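Local coordinates for protein Bd0816 (Bdellovibrio bacteriovorus HD100, PDB 5CER) that probably acts as a serine-type D-Ala-D-Ala carboxypeptidase of the peptidase S13 family, cleaving the terminal D-alanine from peptidoglycan stem peptides, at residues A[369-372]-A[373-377]; A[240-243]-A[244-248]; A[230-233]-A[234-238]. The protein carries 2 engineered substitutions. One frame throughout, in Å; residues are numbered along the deposited sequence.

Interaction 1 of 3, residues A[369-372]-A[373-377]; sequences ISQL and INKRS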
loop_
_atom_site.group_PDB
_atom_site.type_symbol
_atom_site.label_atom_id
_atom_site.label_comp_id
_atom_site.label_asym_id
_atom_site.label_seq_id
_atom_site.Cartn_x
_atom_site.Cartn_y
_atom_site.Cartn_z
ATOM N N ILE A 369 -9.990 10.567 -12.072
ATOM C CA ILE A 369 -10.513 11.034 -10.772
ATOM C C ILE A 369 -10.671 12.546 -10.710
ATOM O O ILE A 369 -11.715 13.038 -10.281
ATOM C CB ILE A 369 -9.630 10.542 -9.590
ATOM C CG1 ILE A 369 -9.860 9.061 -9.366
ATOM C CG2 ILE A 369 -9.900 11.308 -8.291
ATOM C CD1 ILE A 369 -11.271 8.691 -8.949
ATOM N N SER A 370 -9.654 13.274 -11.157
ATOM C CA SER A 370 -9.750 14.732 -11.237
ATOM C C SER A 370 -10.936 15.207 -12.098
ATOM O O SER A 370 -11.619 16.157 -11.736
ATOM C CB SER A 370 -8.450 15.342 -11.728
ATOM O OG SER A 370 -7.387 14.990 -10.855
ATOM N N GLN A 371 -11.133 14.555 -13.238
ATOM C CA GLN A 371 -12.225 14.880 -14.127
ATOM C C GLN A 371 -13.573 14.667 -13.450
ATOM O O GLN A 371 -14.454 15.567 -13.495
ATOM C CB GLN A 371 -12.109 14.063 -15.403
ATOM C CG GLN A 371 -13.027 14.543 -16.541
ATOM C CD GLN A 371 -12.896 16.053 -16.870
ATOM O OE1 GLN A 371 -11.790 16.586 -17.007
ATOM N NE2 GLN A 371 -14.040 16.728 -17.014
ATOM N N LEU A 372 -13.724 13.527 -12.770
ATOM C CA LEU A 372 -14.956 13.254 -12.032
ATOM C C LEU A 372 -15.183 14.315 -10.973
ATOM O O LEU A 372 -16.305 14.815 -10.812
ATOM C CB LEU A 372 -14.866 11.919 -11.317
ATOM C CG LEU A 372 -14.870 10.614 -12.100
ATOM C CD1 LEU A 372 -14.782 9.393 -11.214
ATOM C CD2 LEU A 372 -16.101 10.485 -13.012
ATOM N N ILE A 373 -14.120 14.708 -10.278
ATOM C CA ILE A 373 -14.226 15.814 -9.306
ATOM C C ILE A 373 -14.665 17.147 -9.979
ATOM O O ILE A 373 -15.579 17.807 -9.479
ATOM C CB ILE A 373 -12.941 15.959 -8.465
ATOM C CG1 ILE A 373 -12.831 14.731 -7.540
ATOM C CG2 ILE A 373 -12.944 17.237 -7.652
ATOM C CD1 ILE A 373 -11.462 14.590 -6.874
ATOM N N ASN A 374 -14.027 17.515 -11.083
ATOM C CA ASN A 374 -14.386 18.696 -11.825
ATOM C C ASN A 374 -15.863 18.777 -12.137
ATOM O O ASN A 374 -16.474 19.824 -11.916
ATOM C CB ASN A 374 -13.604 18.770 -13.135
ATOM C CG ASN A 374 -12.114 19.033 -12.931
ATOM O OD1 ASN A 374 -11.697 19.631 -11.924
ATOM N ND2 ASN A 374 -11.321 18.699 -13.941
ATOM N N LYS A 375 -16.409 17.683 -12.656
ATOM C CA LYS A 375 -17.807 17.590 -13.038
ATOM C C LYS A 375 -18.772 17.584 -11.862
ATOM O O LYS A 375 -19.958 17.797 -12.042
ATOM C CB LYS A 375 -18.047 16.306 -13.835
ATOM C CG LYS A 375 -17.420 16.276 -15.203
ATOM C CD LYS A 375 -18.080 17.300 -16.131
ATOM C CE LYS A 375 -17.888 16.966 -17.598
ATOM N NZ LYS A 375 -18.918 17.676 -18.413
ATOM N N ARG A 376 -18.268 17.343 -10.671
ATOM C CA ARG A 376 -19.063 17.486 -9.453
ATOM C C ARG A 376 -18.725 18.767 -8.632
ATOM O O ARG A 376 -18.848 18.814 -7.392
ATOM C CB ARG A 376 -18.927 16.188 -8.660
ATOM C CG ARG A 376 -19.746 15.099 -9.305
ATOM C CD ARG A 376 -19.185 13.740 -9.074
ATOM N NE ARG A 376 -19.881 12.808 -9.969
ATOM C CZ ARG A 376 -19.551 12.563 -11.248
ATOM N NH1 ARG A 376 -18.508 13.162 -11.828
ATOM N NH2 ARG A 376 -20.271 11.705 -11.968
ATOM N N SER A 377 -18.333 19.819 -9.363
ATOM C CA SER A 377 -18.115 21.162 -8.806
ATOM C C SER A 377 -16.926 21.286 -7.857
ATOM O O SER A 377 -16.858 22.193 -7.042
ATOM C CB SER A 377 -19.409 21.724 -8.185
ATOM O OG SER A 377 -20.368 22.025 -9.194
#
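A Schellman motif closes helix 356-375, and in its last turn the side chains of I369, Q371 and L372 meet those of I373, N374, K375 and R376. S377, with a positive phi of 68°, is the C-prime residue: its N bonds to N374 O at 3.2 Å, while the N of the next residue reaches back to I373 O. Where a helix ends, its last carbonyls lack regular partners, and L372 illustrates one remedy. The backbone N of R376 bonds mainly to I373 O and weakly to L372 O, and the guanidinium of the same residue supplies a second donor to the latter. The R376 chain sets out with CG beside its own backbone N (chi1 -75°), runs extended as far as NE and then turns NH1 back alongside L372. R376 also makes a cation-pi contact with F341.

On the buried flank, I369 CG2 touches I373 CD1 at 3.9 Å, and both side chains rest on I334 of strand 327-336. On the other flank the amide of Q371, brought round by a bend at chi2, lays NE2 along the K375 chain, 3.9 Å from K375 CG. N374 ND2 and Q371 NE2 both bond to the backbone of a neighbouring chain, which belongs to another protein, as does S370 OG, which also bonds to K366 O, so this helix end forms part of an interface. The arginine contact is edge-on: R376 NH1 lies 2.9 Å from L372 O, which sits in the guanidinium plane, and the C=O...N angle is 114°.

Interaction 2 of 3, residues A[240-243]-A[244-248]; sequences LKAD and QNQIV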
loop_
_atom_site.group_PDB
_atom_site.type_symbol
_atom_site.label_atom_id
_atom_site.label_comp_id
_atom_site.label_asym_id
_atom_site.label_seq_id
_atom_site.Cartn_x
_atom_site.Cartn_y
_atom_site.Cartn_z
ATOM N N LEU A 240 -23.191 -9.752 -0.850
ATOM C CA LEU A 240 -23.036 -9.029 -2.102
ATOM C C LEU A 240 -24.031 -9.450 -3.193
ATOM O O LEU A 240 -24.015 -8.892 -4.290
ATOM C CB LEU A 240 -21.610 -9.166 -2.600
ATOM C CG LEU A 240 -20.525 -8.587 -1.701
ATOM C CD1 LEU A 240 -19.157 -8.888 -2.277
ATOM C CD2 LEU A 240 -20.678 -7.083 -1.525
ATOM N N LYS A 241 -24.903 -10.410 -2.891
ATOM C CA LYS A 241 -25.830 -10.957 -3.868
ATOM C C LYS A 241 -25.097 -11.341 -5.144
ATOM O O LYS A 241 -25.549 -11.064 -6.241
ATOM C CB LYS A 241 -26.959 -9.972 -4.164
ATOM C CG LYS A 241 -27.780 -9.533 -2.963
ATOM C CD LYS A 241 -28.146 -10.717 -2.056
ATOM C CE LYS A 241 -29.392 -10.491 -1.212
ATOM N NZ LYS A 241 -29.045 -10.197 0.201
ATOM N N ALA A 242 -24.001 -12.072 -4.984
ATOM C CA ALA A 242 -23.046 -12.306 -6.052
ATOM C C ALA A 242 -22.563 -13.743 -6.089
ATOM O O ALA A 242 -22.250 -14.332 -5.044
ATOM C CB ALA A 242 -21.878 -11.395 -5.852
ATOM N N ASP A 243 -22.557 -14.333 -7.280
ATOM C CA ASP A 243 -21.991 -15.663 -7.473
ATOM C C ASP A 243 -20.815 -15.567 -8.469
ATOM O O ASP A 243 -20.345 -14.465 -8.763
ATOM C CB ASP A 243 -23.067 -16.657 -7.885
ATOM C CG ASP A 243 -23.757 -16.276 -9.181
ATOM O OD1 ASP A 243 -23.189 -15.543 -10.010
ATOM O OD2 ASP A 243 -24.860 -16.805 -9.421
ATOM N N GLN A 244 -20.295 -16.707 -8.917
ATOM C CA GLN A 244 -19.173 -16.753 -9.881
ATOM C C GLN A 244 -19.302 -15.912 -11.159
ATOM O O GLN A 244 -18.297 -15.521 -11.738
ATOM C CB GLN A 244 -18.860 -18.195 -10.264
ATOM C CG GLN A 244 -19.964 -18.950 -11.057
ATOM C CD GLN A 244 -21.136 -19.495 -10.203
ATOM O OE1 GLN A 244 -21.187 -19.315 -8.977
ATOM N NE2 GLN A 244 -22.065 -20.181 -10.867
ATOM N N ASN A 245 -20.520 -15.640 -11.593
ATOM C CA ASN A 245 -20.744 -14.684 -12.671
ATOM C C ASN A 245 -20.285 -13.284 -12.344
ATOM O O ASN A 245 -19.958 -12.536 -13.247
ATOM C CB ASN A 245 -22.243 -14.654 -13.088
ATOM C CG ASN A 245 -22.728 -15.984 -13.659
ATOM O OD1 ASN A 245 -23.781 -16.462 -13.282
ATOM N ND2 ASN A 245 -21.903 -16.627 -14.460
ATOM N N GLN A 246 -20.314 -12.899 -11.082
ATOM C CA GLN A 246 -19.912 -11.555 -10.650
ATOM C C GLN A 246 -18.535 -11.479 -9.994
ATOM O O GLN A 246 -17.933 -10.404 -9.944
ATOM C CB GLN A 246 -20.938 -10.968 -9.651
ATOM C CG GLN A 246 -22.270 -10.579 -10.234
ATOM C CD GLN A 246 -23.205 -11.754 -10.338
ATOM O OE1 GLN A 246 -23.359 -12.537 -9.396
ATOM N NE2 GLN A 246 -23.873 -11.855 -11.472
ATOM N N ILE A 247 -18.083 -12.581 -9.397
ATOM C CA ILE A 247 -16.893 -12.539 -8.524
ATOM C C ILE A 247 -16.270 -13.912 -8.346
ATOM O O ILE A 247 -16.980 -14.907 -8.109
ATOM C CB ILE A 247 -17.241 -11.858 -7.183
ATOM C CG1 ILE A 247 -15.976 -11.634 -6.350
ATOM C CG2 ILE A 247 -18.300 -12.634 -6.385
ATOM C CD1 ILE A 247 -16.133 -10.569 -5.288
ATOM N N VAL A 248 -14.966 -13.980 -8.540
ATOM C CA VAL A 248 -14.172 -15.195 -8.240
ATOM C C VAL A 248 -12.937 -14.782 -7.467
ATOM O O VAL A 248 -12.181 -13.938 -7.933
ATOM C CB VAL A 248 -13.723 -15.956 -9.501
ATOM C CG1 VAL A 248 -12.985 -17.254 -9.151
ATOM C CG2 VAL A 248 -14.936 -16.292 -10.412
#
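D243 is gripped by Q246 and I247 at the tight corner of this turn, whereas Q244 and N245 form its outer, solvent-facing edge. The corner is built on one carbonyl. D243 O accepts from Q246 N at 2.8 Å, a donor standing above the carbonyl plane, and from I247 N at 3.0 Å, a donor much closer to that plane. The Q246 side chain returns the favour: bent at chi2 (84°), it folds back so that its OE1 takes the N-H of D243, with Q246 OE1 and D243 N 2.9 Å apart and the bond fairly straight at 163°. Both the backbone N and the backbone O of D243 are thus bonded. Beneath them A242 CB packs on I247 CG2 at 3.8 Å, on the side of the turn that faces the protein interior, where I247 also meets I38, T272 and F232.

The outer side is held more sparingly. D243 CG lies between its backbone N and carbonyl carbon (chi1 60°), which brings OD1 over the turn; N245 N meets D243 OD1 at 3.1 Å from above the carboxylate plane. D243 OD1 also lies 3.1 Å from Q246 OE1, an approach of two acceptors that is probably unfavourable. Q244, bent at chi2, brings OE1 back to 3.4 Å from D243 CB, while its backbone O receives K28 NZ.

A carboxylate bonded to the N-H two residues on, above a helical turn in which the D243 carbonyl takes the N-H groups three and four residues on, constitutes an Asx motif, here turning the chain from helix 228-239 into strand 247-248.

Interaction 3 of 3, residues A[230-233]-A[234-238]; sequences AAFN and AFAAA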
loop_
_atom_site.group_PDB
_atom_site.type_symbol
_atom_site.label_atom_id
_atom_site.label_comp_id
_atom_site.label_asym_id
_atom_site.label_seq_id
_atom_site.Cartn_x
_atom_site.Cartn_y
_atom_site.Cartn_z
ATOM N N ALA A 230 -14.306 -21.332 0.217
ATOM C CA ALA A 230 -15.692 -21.799 0.413
ATOM C C ALA A 230 -16.479 -20.820 1.263
ATOM O O ALA A 230 -17.562 -20.388 0.903
ATOM C CB ALA A 230 -15.701 -23.196 1.001
ATOM N N ALA A 231 -15.891 -20.413 2.376
ATOM C CA ALA A 231 -16.518 -19.444 3.245
ATOM C C ALA A 231 -16.706 -18.103 2.492
ATOM O O ALA A 231 -17.746 -17.472 2.666
ATOM C CB ALA A 231 -15.730 -19.269 4.541
ATOM N N PHE A 232 -15.739 -17.706 1.669
ATOM C CA PHE A 232 -15.871 -16.485 0.880
ATOM C C PHE A 232 -17.073 -16.454 -0.061
ATOM O O PHE A 232 -17.806 -15.466 -0.134
ATOM C CB PHE A 232 -14.646 -16.209 0.047
ATOM C CG PHE A 232 -14.766 -14.927 -0.756
ATOM C CD1 PHE A 232 -14.446 -13.737 -0.206
ATOM C CD2 PHE A 232 -15.235 -14.949 -2.071
ATOM C CE1 PHE A 232 -14.590 -12.581 -0.942
ATOM C CE2 PHE A 232 -15.368 -13.798 -2.799
ATOM C CZ PHE A 232 -15.057 -12.621 -2.232
ATOM N N ASN A 233 -17.287 -17.557 -0.769
ATOM C CA ASN A 233 -18.402 -17.642 -1.710
ATOM C C ASN A 233 -19.754 -17.497 -1.025
ATOM O O ASN A 233 -20.637 -16.818 -1.537
ATOM C CB ASN A 233 -18.282 -18.912 -2.553
ATOM C CG ASN A 233 -17.126 -18.844 -3.536
ATOM O OD1 ASN A 233 -16.522 -17.807 -3.734
ATOM N ND2 ASN A 233 -16.728 -19.980 -4.044
ATOM N N ALA A 234 -19.925 -18.106 0.156
ATOM C CA ALA A 234 -21.177 -17.944 0.930
ATOM C C ALA A 234 -21.375 -16.480 1.323
ATOM O O ALA A 234 -22.494 -15.951 1.295
ATOM C CB ALA A 234 -21.177 -18.852 2.162
ATOM N N PHE A 235 -20.291 -15.852 1.740
ATOM C CA PHE A 235 -20.306 -14.413 2.068
ATOM C C PHE A 235 -20.728 -13.578 0.859
ATOM O O PHE A 235 -21.572 -12.704 1.009
ATOM C CB PHE A 235 -18.962 -13.940 2.613
ATOM C CG PHE A 235 -18.722 -12.470 2.421
ATOM C CD1 PHE A 235 -19.342 -11.532 3.217
ATOM C CD2 PHE A 235 -17.867 -12.026 1.414
ATOM C CE1 PHE A 235 -19.096 -10.187 3.027
ATOM C CE2 PHE A 235 -17.657 -10.674 1.208
ATOM C CZ PHE A 235 -18.268 -9.755 2.020
ATOM N N ALA A 236 -20.166 -13.876 -0.306
ATOM C CA ALA A 236 -20.470 -13.118 -1.508
ATOM C C ALA A 236 -21.937 -13.282 -1.957
ATOM O O ALA A 236 -22.575 -12.316 -2.381
ATOM C CB ALA A 236 -19.541 -13.505 -2.641
ATOM N N ALA A 237 -22.468 -14.494 -1.824
ATOM C CA ALA A 237 -23.871 -14.770 -2.129
ATOM C C ALA A 237 -24.795 -13.995 -1.177
ATOM O O ALA A 237 -25.770 -13.383 -1.615
ATOM C CB ALA A 237 -24.141 -16.267 -2.039
ATOM N N ALA A 238 -24.517 -14.030 0.121
ATOM C CA ALA A 238 -25.457 -13.481 1.088
ATOM C C ALA A 238 -25.341 -11.964 1.162
ATOM O O ALA A 238 -26.328 -11.257 1.174
ATOM C CB ALA A 238 -25.251 -14.145 2.454
#
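F232 and F235, three residues apart on the alpha-helix 228-239, lean against each other at an oblique angle, neither stacked nor edge-to-face. Their ring centroids are 5.8 Å apart and their planes are inclined at 59°, the nearest approach being F232 CE1 to F235 CD2 at 4.1 Å. Each ring has CG opposite its own backbone N, but F235 departs from the staggered position (chi1 156°) and F232 hardly at all (chi1 -179°). The pair illustrates how one helical turn can present two aromatic groups to a single neighbour: W42 of helix 35-47 stacks on F235 and meets F232 edge-to-face, while F249 stacks on F232.

A236, one turn on, approaches the F232 ring from the same side as F235, its CB 4.2 Å from F232 CE2, again obliquely, and A236 in turn touches I247. Small side chains elsewhere on the helix, those of A230, A234 and A237, lie at the exposed surface with N233.

Backbone and ring also meet. F232 O accepts the N-H of A236 at 2.9 Å, while F235 CB lies 3.3 Å from the same F232 O, and F235 CD2 brings its ring edge within 3.8 Å of F232 O.

Overall arrangement
Interactions 2 and 3 form one continuous unit: helix 228-239 runs into the 240-248 turn, their centres are about 9 Å apart, and the two are joined by a probable hydrogen bond from A242 N to A236 O at 3.0 Å. I247 CD1 packs on F232 CZ at 3.8 Å, so the turn delivers its isoleucine to the aromatic face of the helix. Both lie against helix 35-47. Interaction 1 is remote, its centre about 30 Å from that of interaction 2 and 35 Å from that of interaction 3, and faces the chain of another protein instead.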